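PDB 4WTP: beta-1,3-glucanosyltransferase from Rhizomucor miehei CAU432, which is a carbohydrate-active enzyme of glycosyl hydrolase family 17, built as a (beta/alpha)8 barrel. Local coordinates for residues N57-L62 / A85-L90; F72-C77 / D107-A112; M98-P103 / L128-E133; A187-E192 / S222-P227; D197-T202 / N244-D249. All coordinates share one frame; numbering follows the deposited sequence. Where two conformers were deposited one is given.

Contact 1 of 5, residues N57-L62 / A85-L90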
# COMPACT_ATOMS: atom_id res chain seq x y z
N ASN A 57 -10.90 -16.21 -2.11
CA ASN A 57 -11.31 -16.02 -3.49
C ASN A 57 -10.57 -14.87 -4.16
O ASN A 57 -9.99 -15.05 -5.24
CB ASN A 57 -12.82 -15.74 -3.55
CG ASN A 57 -13.66 -16.91 -3.06
OD1 ASN A 57 -13.26 -18.07 -3.16
ND2 ASN A 57 -14.85 -16.60 -2.54
N ASP A 58 -10.59 -13.72 -3.51
CA ASP A 58 -9.89 -12.54 -4.01
C ASP A 58 -8.39 -12.78 -4.15
O ASP A 58 -7.79 -12.43 -5.15
CB ASP A 58 -10.10 -11.39 -3.06
CG ASP A 58 -11.50 -10.82 -3.14
OD1 ASP A 58 -12.26 -11.22 -4.06
OD2 ASP A 58 -11.82 -9.95 -2.31
N PHE A 59 -7.78 -13.41 -3.15
CA PHE A 59 -6.35 -13.65 -3.19
C PHE A 59 -5.93 -14.65 -4.24
O PHE A 59 -4.87 -14.51 -4.84
CB PHE A 59 -5.82 -14.01 -1.82
CG PHE A 59 -5.96 -12.93 -0.81
CD1 PHE A 59 -6.40 -11.65 -1.18
CD2 PHE A 59 -5.65 -13.17 0.53
CE1 PHE A 59 -6.54 -10.65 -0.23
CE2 PHE A 59 -5.79 -12.17 1.48
CZ PHE A 59 -6.23 -10.91 1.11
N ASN A 60 -6.77 -15.68 -4.47
CA ASN A 60 -6.50 -16.60 -5.55
C ASN A 60 -6.55 -15.93 -6.90
O ASN A 60 -5.81 -16.29 -7.81
CB ASN A 60 -7.44 -17.84 -5.49
CG ASN A 60 -6.89 -18.95 -4.64
OD1 ASN A 60 -5.67 -19.10 -4.51
ND2 ASN A 60 -7.77 -19.72 -4.02
N VAL A 61 -7.44 -14.94 -7.04
CA VAL A 61 -7.48 -14.16 -8.29
C VAL A 61 -6.16 -13.42 -8.52
O VAL A 61 -5.71 -13.27 -9.64
CB VAL A 61 -8.71 -13.22 -8.35
CG1 VAL A 61 -8.55 -12.14 -9.42
CG2 VAL A 61 -10.00 -14.03 -8.54
N LEU A 62 -5.55 -12.99 -7.41
CA LEU A 62 -4.28 -12.25 -7.45
C LEU A 62 -3.04 -13.14 -7.52
O LEU A 62 -1.98 -12.74 -8.03
CB LEU A 62 -4.13 -11.33 -6.23
CG LEU A 62 -5.21 -10.26 -6.09
CD1 LEU A 62 -4.98 -9.47 -4.81
CD2 LEU A 62 -5.27 -9.30 -7.28
N ALA A 85 -5.10 -15.20 7.92
CA ALA A 85 -5.57 -16.57 7.68
C ALA A 85 -5.67 -16.92 6.18
O ALA A 85 -5.20 -17.98 5.74
CB ALA A 85 -6.87 -16.82 8.40
N ALA A 86 -6.17 -15.97 5.38
CA ALA A 86 -6.30 -16.19 3.94
C ALA A 86 -4.94 -16.32 3.26
O ALA A 86 -4.70 -17.26 2.51
CB ALA A 86 -7.13 -15.08 3.33
N THR A 87 -4.03 -15.36 3.56
CA THR A 87 -2.69 -15.42 2.98
C THR A 87 -1.97 -16.71 3.41
O THR A 87 -1.31 -17.37 2.61
CB THR A 87 -1.84 -14.16 3.31
OG1 THR A 87 -1.84 -13.89 4.72
CG2 THR A 87 -2.35 -12.95 2.52
N GLN A 88 -2.06 -17.03 4.71
CA GLN A 88 -1.33 -18.21 5.23
C GLN A 88 -1.83 -19.51 4.59
O GLN A 88 -1.03 -20.34 4.18
CB GLN A 88 -1.36 -18.29 6.75
CG GLN A 88 -0.44 -17.25 7.43
CD GLN A 88 -0.82 -16.93 8.87
OE1 GLN A 88 -1.50 -17.71 9.55
NE2 GLN A 88 -0.39 -15.76 9.35
N ALA A 89 -3.14 -19.59 4.42
CA ALA A 89 -3.76 -20.71 3.70
C ALA A 89 -3.25 -20.86 2.26
O ALA A 89 -3.13 -21.98 1.74
CB ALA A 89 -5.27 -20.59 3.73
N LEU A 90 -2.95 -19.73 1.62
CA LEU A 90 -2.54 -19.73 0.21
C LEU A 90 -1.05 -19.64 0.04
O LEU A 90 -0.54 -19.64 -1.09
CB LEU A 90 -3.23 -18.58 -0.55
CG LEU A 90 -4.76 -18.66 -0.59
CD1 LEU A 90 -5.33 -17.50 -1.37
CD2 LEU A 90 -5.19 -19.99 -1.18
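The aromatic ring of F59 presents its CD2-CE2 side to helix 85-90 and meets two methyl groups there: A86 CB lies 3.7 Å from F59 CD2, and T87 CG2 lies 3.7 Å from F59 CE2. The Y42 ring packs edge-to-face with the same phenyl group. The other flat group, the N60 amide, turns its OD1 toward the branched end of L90, a van der Waals contact without a hydrogen bond. With CG anti to its carbonyl carbon (chi1 -64°), F59 sends its ring into the groove between the helices. These are outer helices of the (beta/alpha)8 barrel, consecutive in the chain, with strand 68-71 between them in sequence; V69 of that strand touches both F59 and T87. The short helix segments approach to 10.0 Å at an angle of -48°, wide enough to admit a phenyl ring against small side chains. T87 is split by its torsion: the methyl meets the ring obliquely, while OG1 turns back to A83 O in its own helix. Nearer the solvent, F59 CB touches L90 CD1 at 3.6 Å; L90 was deposited in two conformers, so its contacts with F59 and N60 are doubtful in detail.

Contact 2 of 5, residues F72-C77 / D107-A112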
# COMPACT_ATOMS: atom_id res chain seq x y z
N PHE A 72 -4.90 -2.01 4.96
CA PHE A 72 -4.74 -0.64 5.43
C PHE A 72 -5.02 -0.37 6.92
O PHE A 72 -4.54 0.63 7.45
CB PHE A 72 -5.56 0.34 4.56
CG PHE A 72 -4.96 0.56 3.19
CD1 PHE A 72 -3.98 1.51 3.01
CD2 PHE A 72 -5.35 -0.23 2.12
CE1 PHE A 72 -3.41 1.70 1.74
CE2 PHE A 72 -4.79 -0.05 0.86
CZ PHE A 72 -3.82 0.91 0.68
N ALA A 73 -5.75 -1.28 7.56
CA ALA A 73 -6.16 -1.07 8.95
C ALA A 73 -6.12 -2.40 9.69
O ALA A 73 -6.26 -3.45 9.08
CB ALA A 73 -7.56 -0.45 9.05
N LEU A 74 -5.92 -2.35 11.01
CA LEU A 74 -5.93 -3.58 11.80
C LEU A 74 -7.34 -3.90 12.26
O LEU A 74 -7.80 -5.01 12.00
CB LEU A 74 -5.02 -3.47 13.02
CG LEU A 74 -3.53 -3.23 12.74
CD1 LEU A 74 -2.79 -3.09 14.06
CD2 LEU A 74 -2.90 -4.32 11.90
N SER A 75 -8.01 -2.94 12.92
CA SER A 75 -9.29 -3.21 13.57
C SER A 75 -10.49 -3.20 12.62
O SER A 75 -11.42 -3.98 12.77
CB SER A 75 -9.48 -2.27 14.75
OG SER A 75 -9.35 -0.90 14.39
N VAL A 76 -10.48 -2.29 11.66
CA VAL A 76 -11.58 -2.16 10.71
C VAL A 76 -11.91 -3.49 10.00
O VAL A 76 -11.06 -4.06 9.32
CB VAL A 76 -11.27 -1.10 9.64
CG1 VAL A 76 -12.36 -1.08 8.59
CG2 VAL A 76 -11.11 0.29 10.26
N CYS A 77 -13.13 -3.98 10.19
CA CYS A 77 -13.60 -5.25 9.59
C CYS A 77 -12.88 -6.51 10.08
O CYS A 77 -12.98 -7.58 9.46
CB CYS A 77 -13.56 -5.22 8.03
SG CYS A 77 -14.92 -4.56 7.00
N ASP A 107 -4.36 4.62 20.40
CA ASP A 107 -4.47 3.56 21.40
C ASP A 107 -5.27 2.39 20.87
O ASP A 107 -4.94 1.24 21.17
CB ASP A 107 -5.16 4.07 22.67
CG ASP A 107 -4.22 4.85 23.58
OD1 ASP A 107 -2.98 4.69 23.45
OD2 ASP A 107 -4.72 5.62 24.43
N ASN A 108 -6.29 2.66 20.07
CA ASN A 108 -7.15 1.60 19.59
C ASN A 108 -6.45 0.66 18.59
O ASN A 108 -6.61 -0.56 18.65
CB ASN A 108 -8.45 2.14 19.02
CG ASN A 108 -9.47 1.05 18.80
OD1 ASN A 108 -10.04 0.50 19.75
ND2 ASN A 108 -9.68 0.69 17.54
N GLU A 109 -5.68 1.24 17.67
CA GLU A 109 -4.91 0.40 16.72
C GLU A 109 -3.78 -0.31 17.46
O GLU A 109 -3.46 -1.46 17.11
CB GLU A 109 -4.37 1.20 15.52
CG GLU A 109 -5.45 1.59 14.50
CD GLU A 109 -5.87 0.41 13.63
OE1 GLU A 109 -5.34 0.21 12.51
OE2 GLU A 109 -6.76 -0.35 14.07
N MET A 110 -3.18 0.35 18.45
CA MET A 110 -2.15 -0.32 19.25
C MET A 110 -2.68 -1.55 19.99
O MET A 110 -2.04 -2.62 20.04
CB MET A 110 -1.55 0.66 20.23
CG MET A 110 -0.49 0.09 21.14
SD MET A 110 0.38 1.30 22.17
CE MET A 110 -0.58 1.27 23.69
N ASN A 111 -3.87 -1.41 20.57
CA ASN A 111 -4.54 -2.55 21.21
C ASN A 111 -4.90 -3.63 20.20
O ASN A 111 -4.80 -4.84 20.49
CB ASN A 111 -5.80 -2.08 21.96
CG ASN A 111 -5.48 -1.18 23.13
OD1 ASN A 111 -4.45 -1.35 23.80
ND2 ASN A 111 -6.36 -0.22 23.40
N ALA A 112 -5.36 -3.23 19.02
CA ALA A 112 -5.66 -4.20 17.96
C ALA A 112 -4.41 -4.99 17.59
O ALA A 112 -4.49 -6.22 17.36
CB ALA A 112 -6.20 -3.51 16.72
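E109 reaches from helix 107-112 to grip the loop 72-77 with both carboxylate oxygens. Its CG is anti to the carbonyl carbon (chi1 -73°), and the chain bends at chi2, folding over so that the carboxylate arrives beside L74 and S75. OE1 takes the L74 N-H on its syn lone pair, 3.0 Å from L74 N and nearly straight at 174°. OE2 receives S75 N at 3.1 Å, also on the syn side, so two successive amides are read by one carboxylate. The S75 hydroxyl adds a third bond: S75 OG is 2.7 Å from E109 OE2, approaching on the anti side and out of the carboxylate plane. OG lies between the S75 backbone N and carbonyl carbon (chi1 54°), which places it by OE2. Beside this polar grip, A112 CB rests 3.9 Å from L74 CB and 4.0 Å from S75 CB, while the rest of L74 leans on L113, I116 and M98. The loop follows strand 68-71 of the barrel, and C77 at its far end is tied to C49 by a disulfide. W99 N is a further donor to E109 OE1. With four hydrogen bonds converging on a buried carboxylate, E109 is probably ionised, its charge probably offset by the three N-H groups and the hydroxyl that point at it.

Contact 3 of 5, residues M98-P103 / L128-E133. With EDO (1,2-ethanediol), chain C.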
# COMPACT_ATOMS: atom_id res chain seq x y z
N MET A 98 -1.49 -0.14 9.84
CA MET A 98 -2.25 0.44 10.94
C MET A 98 -2.85 1.73 10.43
O MET A 98 -2.16 2.53 9.78
CB MET A 98 -1.34 0.77 12.13
CG MET A 98 -0.55 -0.42 12.67
SD MET A 98 0.56 -0.05 14.07
CE MET A 98 -0.65 0.13 15.42
N TRP A 99 -4.14 1.94 10.70
CA TRP A 99 -4.81 3.15 10.26
C TRP A 99 -4.99 4.13 11.38
O TRP A 99 -5.90 3.99 12.20
CB TRP A 99 -6.15 2.86 9.57
CG TRP A 99 -6.62 4.11 8.92
CD1 TRP A 99 -7.51 5.04 9.41
CD2 TRP A 99 -6.09 4.67 7.70
NE1 TRP A 99 -7.62 6.11 8.55
CE2 TRP A 99 -6.78 5.94 7.50
CE3 TRP A 99 -5.17 4.25 6.76
CZ2 TRP A 99 -6.53 6.74 6.40
CZ3 TRP A 99 -4.92 5.05 5.66
CH2 TRP A 99 -5.60 6.26 5.47
N ILE A 100 -4.09 5.11 11.45
CA ILE A 100 -4.15 6.10 12.51
C ILE A 100 -4.47 7.46 11.90
O ILE A 100 -3.93 7.82 10.86
CB ILE A 100 -2.89 6.11 13.41
CG1 ILE A 100 -1.64 6.21 12.53
CG2 ILE A 100 -2.78 4.85 14.31
CD1 ILE A 100 -0.36 6.42 13.31
N ASP A 101 -5.43 8.15 12.52
CA ASP A 101 -5.79 9.53 12.16
C ASP A 101 -6.39 10.30 13.35
O ASP A 101 -5.70 11.09 14.00
CB ASP A 101 -6.65 9.61 10.89
CG ASP A 101 -7.83 8.66 10.91
OD1 ASP A 101 -8.21 8.16 11.99
OD2 ASP A 101 -8.39 8.44 9.81
N ARG A 102 -7.64 10.02 13.71
CA ARG A 102 -8.25 10.72 14.86
C ARG A 102 -7.61 10.18 16.15
O ARG A 102 -7.16 9.01 16.18
CB ARG A 102 -9.77 10.59 14.85
CG ARG A 102 -10.32 9.23 15.22
CD ARG A 102 -11.82 9.33 15.49
NE ARG A 102 -12.39 8.11 16.05
CZ ARG A 102 -12.69 7.01 15.36
NH1 ARG A 102 -12.46 6.97 14.05
NH2 ARG A 102 -13.21 5.95 15.96
N PRO A 103 -7.54 11.02 17.20
CA PRO A 103 -6.93 10.69 18.50
C PRO A 103 -7.21 9.28 19.05
O PRO A 103 -6.28 8.62 19.50
CB PRO A 103 -7.51 11.76 19.42
CG PRO A 103 -7.63 12.96 18.53
CD PRO A 103 -7.86 12.46 17.12
N LEU A 128 5.15 -3.88 9.19
CA LEU A 128 4.03 -3.20 9.80
C LEU A 128 4.13 -1.72 9.40
O LEU A 128 5.16 -1.07 9.67
CB LEU A 128 4.14 -3.36 11.31
CG LEU A 128 2.97 -2.88 12.15
CD1 LEU A 128 1.61 -3.48 11.78
CD2 LEU A 128 3.28 -3.21 13.58
N ILE A 129 3.07 -1.21 8.79
CA ILE A 129 3.06 0.16 8.29
C ILE A 129 2.29 1.02 9.28
O ILE A 129 1.06 0.91 9.40
CB ILE A 129 2.46 0.23 6.88
CG1 ILE A 129 3.09 -0.79 5.92
CG2 ILE A 129 2.59 1.66 6.34
CD1 ILE A 129 2.37 -0.88 4.58
N VAL A 130 3.00 1.85 10.02
CA VAL A 130 2.43 2.58 11.15
C VAL A 130 1.86 3.89 10.62
O VAL A 130 2.52 4.92 10.64
CB VAL A 130 3.47 2.80 12.27
CG1 VAL A 130 2.79 3.42 13.49
CG2 VAL A 130 4.14 1.47 12.62
N GLY A 131 0.63 3.81 10.12
CA GLY A 131 -0.03 4.96 9.53
C GLY A 131 0.29 5.17 8.07
O GLY A 131 1.35 4.75 7.57
N SER A 132 -0.62 5.85 7.40
CA SER A 132 -0.41 6.28 6.01
C SER A 132 -0.90 7.71 5.87
O SER A 132 -2.07 8.00 6.16
CB SER A 132 -1.21 5.39 5.06
OG SER A 132 -1.10 5.85 3.72
N GLU A 133 0.02 8.60 5.52
CA GLU A 133 -0.27 10.03 5.34
C GLU A 133 -0.69 10.73 6.63
O GLU A 133 -1.43 11.73 6.59
CB GLU A 133 -1.22 10.30 4.17
CG GLU A 133 -0.45 10.04 2.87
CD GLU A 133 -1.30 10.11 1.63
OE1 GLU A 133 -2.29 10.86 1.62
OE2 GLU A 133 -0.96 9.43 0.63
C1 EDO C . -6.80 14.24 14.87
O1 EDO C . -6.86 15.19 15.95
C2 EDO C . -5.41 13.67 14.81
O2 EDO C . -5.17 12.73 15.87
O HOH W 1 -3.19 6.23 8.75
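M98 and V130 lie side by side on neighbouring parallel strands of the barrel, their side chains pointing the same way, to the face covered by Y148 of helix 142-156. M98 SD sits 4.2 Å from both V130 CG1 and V130 CG2, and the thioether chain crosses L128 at a slant, M98 CG touching L128 CD1 at 3.8 Å. The backbones pair as well: M98 N donates to I129 O over 2.8 Å, nearly straight at 177°, whereas the return bond from G131 N to M98 O is weak. I100 places CG1 between its backbone N and carbonyl carbon (chi1 51°), and this sets CG1 3.6 Å from G131 CA, a fit that leaves no room for a side chain at G131. W99 swings its indole toward the end of strand 128-132, where CZ3 meets S132 CB at 3.8 Å; its NE1 is held by D101 OD2, met from above the carboxylate plane. S132 OG itself bonds to N186 ND2. Where the two segments separate, water 1 takes over the pairing, donating a hydrogen bond to I100 O and accepting from S132 N at 2.9 Å, with one face of the W99 indole beside it. Direct amide pairing therefore ends near M98, and a single water continues it at the strand's C-terminal end.

Contact 4 of 5, residues A187-E192 / S222-P227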
# COMPACT_ATOMS: atom_id res chain seq x y z
N ALA A 187 2.76 7.94 -3.67
CA ALA A 187 2.86 9.02 -4.65
C ALA A 187 1.98 8.71 -5.83
O ALA A 187 2.07 7.61 -6.39
CB ALA A 187 4.31 9.20 -5.11
N PHE A 188 1.20 9.68 -6.27
CA PHE A 188 0.36 9.55 -7.45
C PHE A 188 0.54 10.73 -8.37
O PHE A 188 -0.15 11.76 -8.21
CB PHE A 188 -1.11 9.49 -7.05
CG PHE A 188 -1.49 8.22 -6.31
CD1 PHE A 188 -1.29 8.14 -4.92
CD2 PHE A 188 -2.07 7.14 -6.99
CE1 PHE A 188 -1.64 6.98 -4.23
CE2 PHE A 188 -2.44 5.98 -6.29
CZ PHE A 188 -2.21 5.91 -4.92
N PRO A 189 1.41 10.59 -9.38
CA PRO A 189 1.52 11.63 -10.40
C PRO A 189 0.16 12.06 -11.01
O PRO A 189 0.01 13.23 -11.40
CB PRO A 189 2.46 10.99 -11.42
CG PRO A 189 3.40 10.19 -10.55
CD PRO A 189 2.51 9.61 -9.48
N TYR A 190 -0.79 11.14 -11.12
CA TYR A 190 -2.11 11.47 -11.59
C TYR A 190 -2.70 12.66 -10.84
O TYR A 190 -3.29 13.58 -11.43
CB TYR A 190 -3.05 10.26 -11.43
CG TYR A 190 -4.42 10.59 -11.93
CD1 TYR A 190 -4.72 10.41 -13.29
CD2 TYR A 190 -5.41 11.09 -11.10
CE1 TYR A 190 -5.97 10.76 -13.79
CE2 TYR A 190 -6.65 11.44 -11.60
CZ TYR A 190 -6.94 11.27 -12.95
OH TYR A 190 -8.17 11.62 -13.44
N TRP A 191 -2.58 12.64 -9.52
CA TRP A 191 -3.15 13.71 -8.71
C TRP A 191 -2.31 15.00 -8.72
O TRP A 191 -2.73 16.02 -8.15
CB TRP A 191 -3.34 13.22 -7.27
CG TRP A 191 -4.38 12.15 -7.12
CD1 TRP A 191 -4.22 10.88 -6.59
CD2 TRP A 191 -5.77 12.25 -7.48
NE1 TRP A 191 -5.40 10.20 -6.60
CE2 TRP A 191 -6.38 10.98 -7.12
CE3 TRP A 191 -6.55 13.24 -8.02
CZ2 TRP A 191 -7.72 10.74 -7.32
CZ3 TRP A 191 -7.90 12.99 -8.23
CH2 TRP A 191 -8.48 11.77 -7.88
N GLU A 192 -1.17 14.95 -9.40
CA GLU A 192 -0.30 16.09 -9.61
C GLU A 192 -0.50 16.65 -11.02
O GLU A 192 0.15 17.62 -11.42
CB GLU A 192 1.17 15.70 -9.38
CG GLU A 192 1.45 15.03 -8.03
CD GLU A 192 2.77 14.25 -8.05
OE1 GLU A 192 3.77 14.81 -8.57
OE2 GLU A 192 2.86 13.08 -7.57
N SER A 222 4.80 2.31 -1.05
CA SER A 222 3.60 1.70 -0.50
C SER A 222 2.36 1.88 -1.37
O SER A 222 1.44 1.09 -1.27
CB SER A 222 3.33 2.22 0.90
OG SER A 222 3.64 3.59 0.94
N GLU A 223 2.34 2.92 -2.22
CA GLU A 223 1.19 3.13 -3.11
C GLU A 223 1.60 3.95 -4.32
O GLU A 223 2.22 5.04 -4.18
CB GLU A 223 0.05 3.93 -2.46
CG GLU A 223 -0.66 3.37 -1.26
CD GLU A 223 -1.61 4.38 -0.66
OE1 GLU A 223 -1.68 5.52 -1.14
OE2 GLU A 223 -2.24 4.07 0.33
N THR A 224 1.17 3.48 -5.50
CA THR A 224 1.04 4.32 -6.68
C THR A 224 0.14 3.56 -7.65
O THR A 224 0.03 2.33 -7.57
CB THR A 224 2.38 4.66 -7.35
OG1 THR A 224 2.14 5.73 -8.26
CG2 THR A 224 2.93 3.47 -8.15
N GLY A 225 -0.52 4.29 -8.53
CA GLY A 225 -1.45 3.69 -9.49
C GLY A 225 -2.03 4.78 -10.37
O GLY A 225 -1.67 5.96 -10.22
N TRP A 226 -2.97 4.41 -11.24
CA TRP A 226 -3.49 5.31 -12.26
C TRP A 226 -4.89 4.83 -12.59
O TRP A 226 -5.10 3.62 -12.83
CB TRP A 226 -2.61 5.27 -13.52
CG TRP A 226 -2.94 6.35 -14.50
CD1 TRP A 226 -4.02 6.40 -15.39
CD2 TRP A 226 -2.22 7.61 -14.66
NE1 TRP A 226 -3.96 7.57 -16.11
CE2 TRP A 226 -2.89 8.33 -15.72
CE3 TRP A 226 -1.08 8.16 -14.09
CZ2 TRP A 226 -2.46 9.56 -16.16
CZ3 TRP A 226 -0.68 9.43 -14.52
CH2 TRP A 226 -1.34 10.11 -15.54
N PRO A 227 -5.88 5.74 -12.68
CA PRO A 227 -7.26 5.31 -12.90
C PRO A 227 -7.59 5.05 -14.37
O PRO A 227 -7.08 5.70 -15.30
CB PRO A 227 -8.07 6.50 -12.37
CG PRO A 227 -7.21 7.68 -12.68
CD PRO A 227 -5.79 7.18 -12.43
O HOH W 2 -0.13 8.22 -10.61
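Y190 and W226 meet in a T-shaped pair just beyond the C-terminal ends of neighbouring parallel strands 182-186 and 219-223 of the (beta/alpha)8 barrel. From its CB outward, Y190 first sets CB over the W226 six-membered ring, 4.1 Å from the centroid. CG, anti to the Y190 backbone N (chi1 -179°), lies 3.7 Å from P227 CD. The next atom, CD1, points edge-on into the indole face, 3.7 Å from W226 CE2, the ring planes standing 85° apart. CE1 moves on to P227 CG at 3.5 Å, and that methylene also lies over the tyrosine face near CZ; even OH has it as neighbour, more loosely. W226 is fixed in turn by NE1 bonding to V237 O. F188 packs differently: T224 CA sits over one face of its ring, and E223 OE1 lies at the edge near the ring plane, 3.4 Å from F188 CE1. Just past strand 182-186, A187 N donates to E223 O at 3.0 Å, and T224 OG1 donates to A187 O while also bonding to Y246 OH. Further along, water 2 accepts from Y190 N and donates to G225 O, 2.8 Å away.

Contact 5 of 5, residues D197-T202 / N244-D249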
# COMPACT_ATOMS: atom_id res chain seq x y z
N ASP A 197 2.88 10.14 -20.20
CA ASP A 197 4.20 9.77 -20.69
C ASP A 197 5.31 10.07 -19.69
O ASP A 197 6.39 9.46 -19.73
CB ASP A 197 4.50 10.49 -22.02
CG ASP A 197 3.69 9.98 -23.16
OD1 ASP A 197 3.01 8.96 -23.01
OD2 ASP A 197 3.78 10.60 -24.24
N ASN A 198 5.05 11.05 -18.82
CA ASN A 198 6.00 11.50 -17.83
C ASN A 198 5.74 10.94 -16.41
O ASN A 198 6.47 11.23 -15.50
CB ASN A 198 5.97 13.06 -17.75
CG ASN A 198 6.05 13.78 -19.10
OD1 ASN A 198 6.34 13.17 -20.12
ND2 ASN A 198 5.77 15.07 -19.10
N ALA A 199 4.69 10.14 -16.24
CA ALA A 199 4.22 9.83 -14.89
C ALA A 199 5.17 8.91 -14.11
O ALA A 199 5.51 9.21 -12.94
CB ALA A 199 2.83 9.26 -14.97
N ALA A 200 5.63 7.82 -14.72
CA ALA A 200 6.54 6.92 -14.02
C ALA A 200 7.87 7.60 -13.75
O ALA A 200 8.52 7.34 -12.72
CB ALA A 200 6.74 5.66 -14.81
N ASP A 201 8.28 8.48 -14.67
CA ASP A 201 9.54 9.17 -14.44
C ASP A 201 9.41 10.10 -13.22
O ASP A 201 10.33 10.17 -12.38
CB ASP A 201 9.97 9.91 -15.70
CG ASP A 201 10.32 8.96 -16.86
OD1 ASP A 201 10.70 7.78 -16.64
OD2 ASP A 201 10.19 9.39 -18.02
N THR A 202 8.28 10.82 -13.09
CA THR A 202 8.01 11.71 -11.94
C THR A 202 7.96 10.87 -10.66
O THR A 202 8.45 11.31 -9.63
CB THR A 202 6.67 12.43 -12.12
OG1 THR A 202 6.77 13.31 -13.24
CG2 THR A 202 6.26 13.25 -10.89
N ASN A 244 -2.85 1.00 -18.24
CA ASN A 244 -1.96 -0.05 -18.76
C ASN A 244 -0.53 0.45 -18.94
O ASN A 244 0.40 -0.21 -18.51
CB ASN A 244 -2.53 -0.54 -20.11
CG ASN A 244 -1.91 -1.85 -20.55
OD1 ASN A 244 -1.83 -2.79 -19.77
ND2 ASN A 244 -1.51 -1.90 -21.80
N LYS A 245 -0.38 1.63 -19.53
CA LYS A 245 0.94 2.22 -19.71
C LYS A 245 1.62 2.49 -18.35
O LYS A 245 2.81 2.18 -18.17
CB LYS A 245 0.86 3.48 -20.55
CG LYS A 245 2.18 4.23 -20.61
CD LYS A 245 2.19 5.32 -21.67
CE LYS A 245 3.48 6.13 -21.60
NZ LYS A 245 4.76 5.35 -21.53
N TYR A 246 0.87 3.07 -17.41
CA TYR A 246 1.44 3.42 -16.11
C TYR A 246 1.89 2.16 -15.40
O TYR A 246 2.99 2.08 -14.86
CB TYR A 246 0.43 4.17 -15.25
CG TYR A 246 1.07 4.77 -14.00
CD1 TYR A 246 2.01 5.79 -14.13
CD2 TYR A 246 0.79 4.30 -12.73
CE1 TYR A 246 2.61 6.37 -13.00
CE2 TYR A 246 1.37 4.86 -11.59
CZ TYR A 246 2.30 5.87 -11.75
OH TYR A 246 2.90 6.46 -10.66
N LEU A 247 1.04 1.13 -15.41
CA LEU A 247 1.37 -0.16 -14.80
C LEU A 247 2.68 -0.71 -15.41
O LEU A 247 3.61 -1.09 -14.68
CB LEU A 247 0.21 -1.13 -15.06
CG LEU A 247 0.43 -2.54 -14.56
CD1 LEU A 247 0.61 -2.58 -13.05
CD2 LEU A 247 -0.72 -3.42 -15.02
N HIS A 248 2.73 -0.77 -16.74
CA HIS A 248 3.94 -1.31 -17.38
C HIS A 248 5.16 -0.50 -17.01
O HIS A 248 6.21 -1.08 -16.71
CB HIS A 248 3.78 -1.29 -18.89
CG HIS A 248 2.72 -2.25 -19.41
ND1 HIS A 248 2.50 -2.45 -20.73
CD2 HIS A 248 1.84 -3.05 -18.74
CE1 HIS A 248 1.51 -3.33 -20.88
NE2 HIS A 248 1.12 -3.72 -19.66
N ASP A 249 5.05 0.83 -17.06
CA ASP A 249 6.22 1.69 -16.83
C ASP A 249 6.70 1.62 -15.41
O ASP A 249 7.90 1.54 -15.17
CB ASP A 249 5.91 3.15 -17.17
CG ASP A 249 5.68 3.40 -18.64
OD1 ASP A 249 5.98 2.51 -19.46
OD2 ASP A 249 5.21 4.52 -18.96
O HOH W 3 6.81 7.33 -21.41
O HOH W 4 4.68 6.73 -17.35
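Van der Waals contacts between A199 and Y246 and between A200 and D249 bring the two helices together. A199 CB lies 3.5 Å from Y246 CE1, and the amide of A200 is at the edge of the same ring; Y246 CG, anti to the backbone N (chi1 -169°), carries the ring alongside A199 and A200, and its OH ends on T224 OG1. A200 CB touches D249 CB at 3.5 Å, the place where the backbones come nearest, with CA atoms 5.9 Å apart.

Charged groups gather on the outer side. K245 runs extended until its last torsion, which bends (chi4 48°) and turns NZ back to D249 of its own helix, one turn on: the salt bridge from K245 NZ to D249 OD2 spans 2.7 Å and uses the syn lone pair. D197 OD1 instead meets the methylene K245 CE at 3.2 Å; its 4.3 Å separation from K245 NZ is beyond a salt bridge, though the opposite charges probably still attract.

Two waters supply the polar links between the helices. Water 3 joins K245 NZ to D197 O, and water 4 accepts from A200 N while donating to D249 OD2, 2.8 Å away. The short segments run 32° apart in the same sense with axes 9.2 Å apart, the close, roughly parallel packing of adjacent outer helices in a (beta/alpha)8 barrel, helices 196-212 and 240-256 flanking strand 219-223 in the chain.

Overall arrangement
Contacts 3 and 4 lie nearest the middle of the barrel and join the C-terminal ends of parallel strands with the loops beyond them; both are buried, and backbone bonds, waters and aromatic packing share the work. Contacts 1 and 5 join outer helices: contact 1, buried though 17 Å from the chain's centre, through a phenyl ring among methyls, and contact 5, partly buried, through alanines with a hydrated, charged rim. Contact 2, also partly buried, differs, a helix carboxylate holding loop amides. Two pairs are coupled by hydrogen bonds, E109 to W99 (contacts 2 and 3) and T224 to Y246 (contacts 4 and 5); contacts 2 and 3 also pack on E223 of contact 4. Contact 1 touches none of the others.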